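Local coordinates for uncharacterized protein DR_0571 (Deinococcus radiodurans R1, PDB 3C4N) that is of unknown function but binds ADP and is probably an FAD-dependent oxidoreductase of the ETF-QO/FixC family, at residues Gln180-Gly184 / Gln185-Leu189; Thr311-Arg315 / Glu316-Asp320; Leu350-Gly354 / Gly355-Ala359. One frame throughout, in Å; residues are numbered along the deposited sequence.

Contact 1. Residues Gln180-Gly184 / Gln185-Leu189; sequences QQAIG and QGAGL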
# COMPACT_ATOMS: atom_id res chain seq x y z
N GLN A 180 2.21 -7.20 2.07
CA GLN A 180 3.14 -6.93 0.99
C GLN A 180 2.99 -7.91 -0.17
O GLN A 180 2.77 -7.51 -1.32
CB GLN A 180 4.57 -6.94 1.51
CG GLN A 180 4.84 -5.73 2.37
CD GLN A 180 6.26 -5.66 2.84
OE1 GLN A 180 6.88 -6.69 3.12
NE2 GLN A 180 6.79 -4.44 2.94
N GLN A 181 3.10 -9.20 0.15
CA GLN A 181 2.97 -10.27 -0.82
C GLN A 181 1.62 -10.23 -1.52
O GLN A 181 1.54 -10.52 -2.72
CB GLN A 181 3.15 -11.63 -0.12
CG GLN A 181 4.59 -11.99 0.26
CD GLN A 181 5.55 -11.82 -0.91
OE1 GLN A 181 6.12 -10.75 -1.09
NE2 GLN A 181 5.73 -12.88 -1.70
N ALA A 182 0.56 -9.89 -0.79
CA ALA A 182 -0.78 -9.82 -1.38
C ALA A 182 -0.83 -8.70 -2.42
O ALA A 182 -1.44 -8.84 -3.49
CB ALA A 182 -1.82 -9.58 -0.30
N ILE A 183 -0.20 -7.58 -2.07
CA ILE A 183 -0.13 -6.40 -2.94
C ILE A 183 0.73 -6.70 -4.16
O ILE A 183 0.41 -6.27 -5.27
CB ILE A 183 0.49 -5.20 -2.21
CG1 ILE A 183 -0.45 -4.72 -1.09
CG2 ILE A 183 0.77 -4.11 -3.20
CD1 ILE A 183 0.24 -3.86 -0.03
N GLY A 184 1.81 -7.43 -3.95
CA GLY A 184 2.69 -7.79 -5.05
C GLY A 184 2.00 -8.80 -5.93
O GLY A 184 2.52 -9.16 -6.99
N GLN A 185 0.84 -9.28 -5.49
CA GLN A 185 0.11 -10.25 -6.28
C GLN A 185 -1.13 -9.64 -6.90
O GLN A 185 -2.03 -10.35 -7.33
CB GLN A 185 -0.28 -11.46 -5.43
CG GLN A 185 0.91 -12.19 -4.88
CD GLN A 185 1.84 -12.67 -5.96
OE1 GLN A 185 1.46 -13.49 -6.79
NE2 GLN A 185 3.07 -12.15 -5.96
N GLY A 186 -1.17 -8.31 -6.95
CA GLY A 186 -2.29 -7.64 -7.57
C GLY A 186 -3.50 -7.37 -6.70
O GLY A 186 -4.62 -7.20 -7.18
N ALA A 187 -3.28 -7.33 -5.39
CA ALA A 187 -4.38 -7.05 -4.49
C ALA A 187 -4.58 -5.54 -4.46
O ALA A 187 -3.61 -4.79 -4.31
CB ALA A 187 -4.06 -7.57 -3.08
N GLY A 188 -5.82 -5.10 -4.62
CA GLY A 188 -6.09 -3.68 -4.57
C GLY A 188 -5.80 -3.26 -3.15
O GLY A 188 -5.99 -4.05 -2.23
N LEU A 189 -5.34 -2.03 -2.94
CA LEU A 189 -5.05 -1.58 -1.59
C LEU A 189 -5.65 -0.22 -1.31
O LEU A 189 -5.49 0.72 -2.09
CB LEU A 189 -3.54 -1.54 -1.37
CG LEU A 189 -2.96 -1.20 0.02
CD1 LEU A 189 -3.04 0.28 0.29
CD2 LEU A 189 -3.68 -2.00 1.09
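Ala-187 and Ala-182 meet twice, once through the backbone and once through their methyl groups. The amide of Ala-187 reaches back over the end of the helix to the carbonyl of Ala-182, N to O 3.0 Å, with the donor tilted somewhat out of the carbonyl plane. Alongside it Gly-186 N donates to Ile-183 O over 3.1 Å, this time from well above the plane of the carbonyl. A third amide, that of Gln-185, adds a weak bond to Ala-182 O, which thus takes two N-H groups. Beside this polar grip the CB atoms of Ala-182 and Ala-187 pack at 4.1 Å. Gly-186 makes the reversal possible: with phi at 87° and psi at 22°, a side chain there would be jammed against the carbonyl oxygen of Gln-185. Farther along, Ile-183 reaches Leu-189 with CD1, which lies 4.2 Å from Leu-189 CG; a first torsion of -67° puts CG1 beside the backbone N, and the branch extends from there.

The next shell fixes both limbs. Arg-56 of helix 46-58 bonds to Gln-185 O, Ala-187 rests on Leu-64, and Gly-188 pairs through its backbone with Leu-64 and Leu-66. Ile-183 also packs on Ile-183 of the second subunit, so the helix end belongs to the dimer contact. The paired bonds and the positive-phi glycine define a Schellman motif, with the apolar Ala-182/Ala-187 contact that commonly accompanies it, here turning helix 171-183 into strand 188-190, which runs parallel to strand 64-67 in the Rossmann-type nucleotide-binding domain.

Contact 2. Residues Thr311-Arg315 / Glu316-Asp320; sequences TGLRR and ELLED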
# COMPACT_ATOMS: atom_id res chain seq x y z
N THR A 311 -1.81 4.45 38.78
CA THR A 311 -0.96 3.92 37.72
C THR A 311 -1.73 3.78 36.41
O THR A 311 -2.88 4.19 36.32
CB THR A 311 -0.37 2.55 38.11
OG1 THR A 311 -1.28 1.52 37.73
CG2 THR A 311 -0.16 2.48 39.63
N GLY A 312 -1.08 3.19 35.40
CA GLY A 312 -1.74 3.02 34.11
C GLY A 312 -2.35 1.66 33.86
O GLY A 312 -2.97 1.45 32.83
N LEU A 313 -2.19 0.74 34.81
CA LEU A 313 -2.70 -0.62 34.71
C LEU A 313 -4.10 -0.77 35.30
O LEU A 313 -4.41 -0.19 36.35
CB LEU A 313 -1.74 -1.58 35.42
CG LEU A 313 -0.35 -1.79 34.82
CD1 LEU A 313 0.39 -0.48 34.75
CD2 LEU A 313 0.44 -2.79 35.66
N ARG A 314 -4.95 -1.55 34.63
CA ARG A 314 -6.32 -1.77 35.11
C ARG A 314 -6.30 -2.45 36.46
O ARG A 314 -5.37 -3.19 36.79
CB ARG A 314 -7.11 -2.64 34.13
CG ARG A 314 -7.11 -2.12 32.72
CD ARG A 314 -8.31 -2.58 31.93
NE ARG A 314 -8.53 -3.98 31.89
CZ ARG A 314 -9.64 -4.70 31.98
NH1 ARG A 314 -10.87 -4.21 32.17
NH2 ARG A 314 -9.47 -6.00 31.83
N ARG A 315 -7.35 -2.20 37.24
CA ARG A 315 -7.49 -2.77 38.57
C ARG A 315 -7.24 -4.29 38.54
O ARG A 315 -6.50 -4.83 39.36
CB ARG A 315 -8.88 -2.45 39.13
CG ARG A 315 -9.24 -3.10 40.47
CD ARG A 315 -10.70 -2.81 40.85
NE ARG A 315 -11.63 -3.12 39.76
CZ ARG A 315 -11.94 -4.35 39.35
NH1 ARG A 315 -11.40 -5.41 39.94
NH2 ARG A 315 -12.78 -4.52 38.33
N GLU A 316 -7.84 -4.97 37.58
CA GLU A 316 -7.68 -6.41 37.49
C GLU A 316 -6.25 -6.88 37.29
O GLU A 316 -5.84 -7.88 37.88
CB GLU A 316 -8.56 -6.96 36.38
CG GLU A 316 -10.02 -6.93 36.74
CD GLU A 316 -10.84 -7.83 35.85
OE1 GLU A 316 -10.94 -7.52 34.65
OE2 GLU A 316 -11.37 -8.84 36.37
N LEU A 317 -5.49 -6.15 36.48
CA LEU A 317 -4.10 -6.52 36.25
C LEU A 317 -3.32 -6.28 37.54
O LEU A 317 -2.47 -7.09 37.93
CB LEU A 317 -3.50 -5.68 35.12
CG LEU A 317 -2.39 -6.34 34.29
CD1 LEU A 317 -1.67 -5.27 33.47
CD2 LEU A 317 -1.40 -7.05 35.18
N LEU A 318 -3.62 -5.17 38.20
CA LEU A 318 -2.98 -4.82 39.46
C LEU A 318 -3.15 -5.94 40.48
O LEU A 318 -2.20 -6.36 41.12
CB LEU A 318 -3.59 -3.52 40.01
CG LEU A 318 -2.86 -2.18 39.87
CD1 LEU A 318 -1.72 -2.28 38.84
CD2 LEU A 318 -3.86 -1.12 39.47
N GLU A 319 -4.38 -6.42 40.62
CA GLU A 319 -4.67 -7.49 41.57
C GLU A 319 -3.88 -8.74 41.20
O GLU A 319 -3.27 -9.37 42.06
CB GLU A 319 -6.17 -7.81 41.58
CG GLU A 319 -7.08 -6.60 41.68
CD GLU A 319 -8.54 -6.97 41.82
OE1 GLU A 319 -9.00 -7.90 41.12
OE2 GLU A 319 -9.24 -6.35 42.64
N ASP A 320 -3.89 -9.10 39.92
CA ASP A 320 -3.17 -10.28 39.45
C ASP A 320 -1.71 -10.19 39.86
O ASP A 320 -1.15 -11.13 40.43
CB ASP A 320 -3.28 -10.43 37.92
CG ASP A 320 -4.63 -10.97 37.46
OD1 ASP A 320 -5.15 -11.91 38.10
OD2 ASP A 320 -5.17 -10.47 36.45
O HOH W 1 -12.22 -8.43 40.08
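Arg-314, the N-cap residue, offers its carbonyl oxygen to the first turn of helix 315-324, receiving a nearly straight bond from Leu-318 N (3.0 Å to Arg-314 O) and a weak one from Leu-317 N, while Glu-319 N binds Arg-315 O at 2.9 Å. Outside the helix, Leu-313 packs over this turn. Its CB lies 3.5 Å from CD1 of Leu-318, the two side chains crossing at about a right angle, and its CD2 is 3.9 Å from CD1 of Leu-317. An apolar pair joining the residue before the N-cap to the fourth residue after it is a hydrophobic staple, and Leu-313 with Leu-318 fits that definition. The approach to it is shaped by an ST turn, in which Thr-311 OG1 accepts from Leu-313 N at 3.2 Å. Leu-338 covers Leu-313 from beyond.

Two arginines carry the charged contacts, of which Arg-315 is the exposed one. Arg-314 NH2 lies 3.5 Å from Glu-316 OE1, but that oxygen stands well out of the guanidinium plane, making the bridge purely electrostatic; the firmer hold on Arg-314 is at NH1, from Tyr-299 and Asp-295. Arg-315 instead has CG anti to the backbone N (chi1 174°) and bends at chi3, running beside Glu-319. There OE2 of Glu-319 sits at the guanidinium edge, 3.6 Å from Arg-315 NH1, and a water accepting from NH1 gives a weak bond to Glu-319 OE1.

Contact 3. Residues Leu350-Gly354 / Gly355-Ala359; sequences LALPG and GRPDA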
# COMPACT_ATOMS: atom_id res chain seq x y z
N LEU A 350 -8.87 -6.87 21.76
CA LEU A 350 -8.85 -8.17 21.09
C LEU A 350 -10.24 -8.76 21.08
O LEU A 350 -10.98 -8.64 22.05
CB LEU A 350 -7.90 -9.15 21.78
CG LEU A 350 -6.39 -8.98 21.54
CD1 LEU A 350 -5.87 -7.79 22.35
CD2 LEU A 350 -5.66 -10.26 21.96
N ALA A 351 -10.59 -9.38 19.96
CA ALA A 351 -11.89 -10.00 19.85
C ALA A 351 -11.87 -11.27 20.68
O ALA A 351 -10.83 -11.91 20.84
CB ALA A 351 -12.22 -10.34 18.40
N LEU A 352 -13.04 -11.60 21.21
CA LEU A 352 -13.25 -12.79 22.01
C LEU A 352 -14.38 -13.52 21.29
O LEU A 352 -15.54 -13.11 21.35
CB LEU A 352 -13.66 -12.40 23.42
CG LEU A 352 -12.57 -12.65 24.46
CD1 LEU A 352 -11.27 -12.00 24.02
CD2 LEU A 352 -13.01 -12.12 25.81
N PRO A 353 -14.04 -14.59 20.56
CA PRO A 353 -15.08 -15.33 19.86
C PRO A 353 -16.07 -15.91 20.87
O PRO A 353 -15.67 -16.50 21.88
CB PRO A 353 -14.30 -16.41 19.11
CG PRO A 353 -12.91 -15.81 18.96
CD PRO A 353 -12.71 -15.18 20.30
N GLY A 354 -17.36 -15.72 20.61
CA GLY A 354 -18.38 -16.22 21.51
C GLY A 354 -18.28 -15.61 22.90
O GLY A 354 -18.97 -16.04 23.81
N GLY A 355 -17.42 -14.61 23.06
CA GLY A 355 -17.26 -13.97 24.35
C GLY A 355 -16.40 -14.77 25.31
O GLY A 355 -16.25 -14.40 26.47
N ARG A 356 -15.83 -15.87 24.81
CA ARG A 356 -14.97 -16.75 25.61
C ARG A 356 -13.49 -16.41 25.47
O ARG A 356 -12.91 -16.55 24.39
CB ARG A 356 -15.20 -18.21 25.20
CG ARG A 356 -16.40 -18.86 25.85
CD ARG A 356 -16.76 -20.18 25.17
NE ARG A 356 -15.61 -21.06 24.96
CZ ARG A 356 -14.83 -21.54 25.93
NH1 ARG A 356 -15.07 -21.23 27.20
NH2 ARG A 356 -13.83 -22.35 25.62
N PRO A 357 -12.86 -15.98 26.57
CA PRO A 357 -11.44 -15.60 26.63
C PRO A 357 -10.47 -16.63 26.08
O PRO A 357 -9.36 -16.30 25.66
CB PRO A 357 -11.21 -15.34 28.11
CG PRO A 357 -12.55 -14.89 28.59
CD PRO A 357 -13.46 -15.88 27.91
N ASP A 358 -10.89 -17.89 26.09
CA ASP A 358 -10.07 -19.00 25.63
C ASP A 358 -10.56 -19.64 24.32
O ASP A 358 -10.20 -20.77 24.00
CB ASP A 358 -10.00 -20.06 26.73
CG ASP A 358 -11.37 -20.66 27.05
OD1 ASP A 358 -12.38 -19.92 26.95
OD2 ASP A 358 -11.43 -21.86 27.41
N ALA A 359 -11.39 -18.91 23.57
CA ALA A 359 -11.90 -19.44 22.31
C ALA A 359 -10.88 -19.17 21.22
O ALA A 359 -10.26 -18.12 21.19
CB ALA A 359 -13.25 -18.79 21.97
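Leu-352 and Gly-355 are joined across a tight reversal in which beta turns overlap at the exit of strand 347-352, part of the larger mixed sheet. In the backbone, Gly-355 N lies 3.0 Å from Leu-352 O, a hydrogen bond whose donor position is less certain, and Pro-353 with Gly-354 has the angles of a type II turn. One residue on, Arg-356 N donates to Pro-353 O over 3.0 Å from above the carbonyl plane, closing a second turn, of type I'. Its corners, Gly-354 and Gly-355, both have positive phi, 61° and 79°, and on Gly-355 a CB would collide with Gly-354 O. A type I turn from Arg-356 to Ala-359 follows.

Apolar contacts fill the inner side of the bend. Leu-352 comes up against Pro-357, CG to CA 3.8 Å and CD2 to the ring atom CG 4.0 Å, while Pro-353 CB meets the methyl CB of Ala-359 at 3.9 Å. Behind Leu-352 lie Ala-253 of the adjacent antiparallel strand and Pro-377. With Leu-352 cut back to an alanine, the Pro-357 ring would probably lose the contact from CD2, and a gap would open between the strand end and the loop.

Charge pairing lies on the outer side, within the type I turn. Arg-356 bends at chi3 (48°), bringing its guanidinium round to the carboxylate of Asp-358: NH1 stands 3.0 Å from OD1 in a salt bridge, and NH2 adds a weak hydrogen bond to OD2.

Overall arrangement
The three contacts are separate solutions to one problem, how a chain begins, ends or reverses a regular element, and none touches another. Contact 1 lies in the nucleotide-binding part, with the side chain of Leu-189 about 10 Å from the bound ADP and about 6 Å from that of Glu-68, an ADP-binding residue. Contact 3 approaches from elsewhere: the side chain of Pro-353 is about 9 Å from the ADP, although the centres of contacts 1 and 3 are 30 Å apart. Contact 2, far from the ligand site, lies across the chain's centre from contact 1, their centres 41 Å apart. Helix 315-324 precedes strand 347-352, and contacts 2 and 3 approach to about 9 Å (nearest atoms).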